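DUF6844 domain-containing protein (Francisella tularensis subsp. tularensis, PDB 4QVR) is of unknown function but is thought to carry a signal sequence, consistent with export from the cytoplasm. Local coordinates at residues Leu232-Gln235 and Met236-Ser240; Glu376-Thr379 and Met380-Ile384. All blocks are in the same frame, centred on the assembly; numbering follows the deposited sequence.

Contact 1 (Leu232-Gln235 and Met236-Ser240)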
# COMPACT_ATOMS: atom_id res chain seq x y z
N LEU A 232 21.98 21.14 -11.05
CA LEU A 232 22.35 19.74 -10.77
C LEU A 232 21.51 19.26 -9.60
O LEU A 232 21.08 18.11 -9.57
CB LEU A 232 23.84 19.58 -10.43
CG LEU A 232 24.32 19.77 -8.99
CD1 LEU A 232 23.78 18.66 -8.10
CD2 LEU A 232 25.84 19.75 -8.91
N SER A 233 21.26 20.16 -8.65
CA SER A 233 20.43 19.84 -7.48
C SER A 233 19.01 19.47 -7.91
O SER A 233 18.43 18.50 -7.39
CB SER A 233 20.36 21.04 -6.56
OG SER A 233 19.36 20.84 -5.59
N GLN A 234 18.45 20.24 -8.83
CA GLN A 234 17.13 19.92 -9.35
C GLN A 234 17.14 18.55 -9.98
O GLN A 234 16.23 17.77 -9.74
CB GLN A 234 16.63 20.93 -10.39
CG GLN A 234 15.78 22.03 -9.80
CD GLN A 234 14.40 21.55 -9.42
OE1 GLN A 234 13.83 20.67 -10.06
NE2 GLN A 234 13.83 22.15 -8.38
N GLN A 235 18.18 18.26 -10.76
CA GLN A 235 18.27 16.96 -11.41
C GLN A 235 18.44 15.78 -10.43
O GLN A 235 17.85 14.73 -10.65
CB GLN A 235 19.32 17.00 -12.50
CG GLN A 235 18.84 17.87 -13.67
CD GLN A 235 19.96 18.40 -14.54
OE1 GLN A 235 21.10 18.54 -14.09
NE2 GLN A 235 19.64 18.76 -15.78
N MSE A 236 19.23 15.94 -9.37
CA MSE A 236 19.38 14.85 -8.40
C MSE A 236 18.05 14.63 -7.72
O MSE A 236 17.64 13.49 -7.52
CB MSE A 236 20.49 15.08 -7.37
CG MSE A 236 21.89 15.06 -8.00
SE MSE A 236 22.19 13.55 -9.25
CE MSE A 236 22.31 14.56 -10.94
N THR A 237 17.34 15.71 -7.39
CA THR A 237 16.02 15.57 -6.75
C THR A 237 15.04 14.83 -7.64
O THR A 237 14.27 14.00 -7.15
CB THR A 237 15.41 16.95 -6.40
OG1 THR A 237 16.22 17.58 -5.40
CG2 THR A 237 14.03 16.83 -5.85
N ILE A 238 15.04 15.11 -8.94
CA ILE A 238 14.14 14.42 -9.87
C ILE A 238 14.55 12.94 -9.99
O ILE A 238 13.69 12.04 -9.99
CB ILE A 238 14.12 15.04 -11.29
CG1 ILE A 238 13.67 16.51 -11.27
CG2 ILE A 238 13.21 14.25 -12.21
CD1 ILE A 238 12.26 16.74 -10.76
N LYS A 239 15.86 12.72 -10.11
CA LYS A 239 16.43 11.38 -10.21
C LYS A 239 15.96 10.54 -9.00
O LYS A 239 15.41 9.47 -9.18
CB LYS A 239 17.95 11.48 -10.27
CG LYS A 239 18.69 10.17 -10.45
CD LYS A 239 20.19 10.40 -10.62
CE LYS A 239 20.96 9.10 -10.85
NZ LYS A 239 20.80 8.13 -9.73
N SER A 240 16.16 11.06 -7.80
CA SER A 240 15.72 10.41 -6.56
C SER A 240 14.28 9.97 -6.55
O SER A 240 13.97 8.84 -6.20
CB SER A 240 15.89 11.36 -5.38
OG SER A 240 17.23 11.43 -4.99

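Contact 2 (Glu376-Thr379 and Met380-Ile384)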
# COMPACT_ATOMS: atom_id res chain seq x y z
N GLU A 376 5.55 8.09 -16.41
CA GLU A 376 4.56 8.54 -15.40
C GLU A 376 5.24 8.87 -14.07
O GLU A 376 4.80 9.77 -13.36
CB GLU A 376 3.44 7.51 -15.20
CG GLU A 376 2.43 7.49 -16.34
CD GLU A 376 1.27 6.53 -16.13
OE1 GLU A 376 1.47 5.44 -15.54
OE2 GLU A 376 0.14 6.85 -16.58
N ALA A 377 6.30 8.15 -13.76
CA ALA A 377 7.09 8.40 -12.56
C ALA A 377 7.80 9.76 -12.69
O ALA A 377 7.88 10.51 -11.71
CB ALA A 377 8.10 7.29 -12.35
N LEU A 378 8.31 10.06 -13.89
CA LEU A 378 9.01 11.34 -14.14
C LEU A 378 8.07 12.55 -14.03
O LEU A 378 8.41 13.54 -13.38
CB LEU A 378 9.68 11.31 -15.52
CG LEU A 378 10.25 12.62 -16.05
CD1 LEU A 378 11.33 13.17 -15.13
CD2 LEU A 378 10.79 12.42 -17.46
N THR A 379 6.89 12.45 -14.62
CA THR A 379 5.92 13.53 -14.58
C THR A 379 5.53 13.86 -13.15
O THR A 379 5.40 15.02 -12.80
CB THR A 379 4.68 13.15 -15.40
OG1 THR A 379 5.11 12.69 -16.69
CG2 THR A 379 3.74 14.34 -15.57
N MSE A 380 5.37 12.83 -12.32
CA MSE A 380 5.01 13.05 -10.93
C MSE A 380 6.14 13.66 -10.16
O MSE A 380 5.91 14.47 -9.26
CB MSE A 380 4.69 11.73 -10.23
CG MSE A 380 3.29 11.24 -10.58
SE MSE A 380 2.89 9.90 -9.22
CE MSE A 380 2.32 11.21 -7.88
N SER A 381 7.37 13.25 -10.45
CA SER A 381 8.53 13.81 -9.77
C SER A 381 8.74 15.28 -10.18
O SER A 381 9.14 16.11 -9.36
CB SER A 381 9.79 13.01 -10.11
OG SER A 381 9.64 11.67 -9.73
N GLU A 382 8.47 15.60 -11.44
CA GLU A 382 8.60 16.99 -11.91
C GLU A 382 7.52 17.86 -11.29
O GLU A 382 7.78 18.95 -10.78
CB GLU A 382 8.50 17.04 -13.43
CG GLU A 382 9.68 16.39 -14.14
CD GLU A 382 9.47 16.26 -15.64
OE1 GLU A 382 8.31 16.34 -16.10
OE2 GLU A 382 10.47 16.06 -16.36
N ASP A 383 6.30 17.31 -11.29
CA ASP A 383 5.12 17.99 -10.78
C ASP A 383 5.25 18.30 -9.27
O ASP A 383 4.70 19.28 -8.79
CB ASP A 383 3.88 17.13 -11.05
CG ASP A 383 2.65 17.94 -11.39
OD1 ASP A 383 2.79 19.02 -12.01
OD2 ASP A 383 1.53 17.47 -11.09
N ILE A 384 5.99 17.46 -8.54
CA ILE A 384 6.21 17.66 -7.10
C ILE A 384 7.29 18.69 -6.79
O ILE A 384 7.12 19.51 -5.90
CB ILE A 384 6.56 16.34 -6.38
CG1 ILE A 384 5.32 15.46 -6.25
CG2 ILE A 384 7.10 16.59 -4.98
CD1 ILE A 384 5.59 14.12 -5.62

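Contact 1 (Leu232-Gln235 and Met236-Ser240)
Ser-233 O takes two hydrogen bonds from a single residue one turn further on: Thr-237 N lies 3.0 Å from it, and Thr-237 OG1 gives its own hydroxyl proton to the same oxygen at 3.1 Å. The two donors come from opposite faces of the carbonyl plane, the hydroxyl tilted 33° from it. OG1 can do this because it sits beside the backbone N of Thr-237, anti to the carbonyl carbon (chi1 -65°), while CG2 takes the place anti to the backbone N. Three further i to i+4 bonds continue the alpha-helical ladder, among them Lys-239 N to Gln-235 O at 2.9 Å. All of this lies in the middle of helix 224-246, within the DUF6844 family region. On the outer surface, in the conformer described here, CG of the selenomethionine Met-236 lies 4.1 Å from Leu-232 CD1; both side chains were also modelled a second way, and this apolar touch is therefore tentative. Elsewhere on the helix Ile-238 CG1 lies 3.2 Å from Gln-234 O, and the Ile-238 side chain goes on to touch Leu-378 and Ser-385 of helix 374-385; Thr-237 meets Ser-385 as well.

Contact 2 (Glu376-Thr379 and Met380-Ile384)
Four i to i+4 backbone bonds tie Glu-376-Thr-379 to Met-380-Ile-384 as successive turns of helix 374-385, from a long one of 3.3 Å between Met-380 N and Glu-376 O to 2.8 Å between Glu-382 N and Leu-378 O. Ser-381 adds a side-chain bond to the ladder. Its OG, placed beside its own backbone N by a chi1 of -59°, donates to Ala-377 O at 2.9 Å, while Ser-381 N reaches the same oxygen from the opposite face of the carbonyl plane. Ser-381, buried, touches Leu-241, Thr-242 and Phe-245 of helix 224-246. One position along, the Leu-378 and Glu-382 side chains lie across each other. A chi1 of -68° sets Glu-382 CG beside its own backbone N and 3.2 Å from Leu-378 O; the extended chain beyond CG then carries OE2 on to Leu-378 CD1, 3.3 Å away. On another face the selenomethionine Met-380 has its CG 3.5 Å from Glu-376 O, and its side chain touches Thr-408 and Tyr-412 of helix 402-415. Glu-376 pairs through OE1 with Lys-416 in a salt bridge, and Thr-379 OG1 bonds to Gln-375 O. The serine hydroxyl is thus satisfied inside its own helix, which is consistent with its burial against Leu-241 and Phe-245 as well as Thr-242, whereas Glu-382 OE2 meets only carbon of Leu-378 within this contact, a van der Waals touch and not a bond.

How the contacts relate
Contact 1 and contact 2 belong to two helices, 224-246 and 374-385, that are distant in sequence but pack directly on each other, with the contact centres about 12 Å apart. Ile-238 makes the direct touches between the two contacts: its CD1 lies 3.5 Å from Ser-381 O and 3.8 Å from Glu-382 CA, and its CG2 is 3.6 Å from Leu-378 CD1. The isoleucine packs against the Leu-378 and Ser-381 side of contact 2. Both contacts repeat one device, a hydroxyl returned to the carbonyl four residues earlier, but contact 1 is at the surface whereas contact 2 is partly buried. The protein is uncharacterised, and no active site or ligand can be related to these contacts.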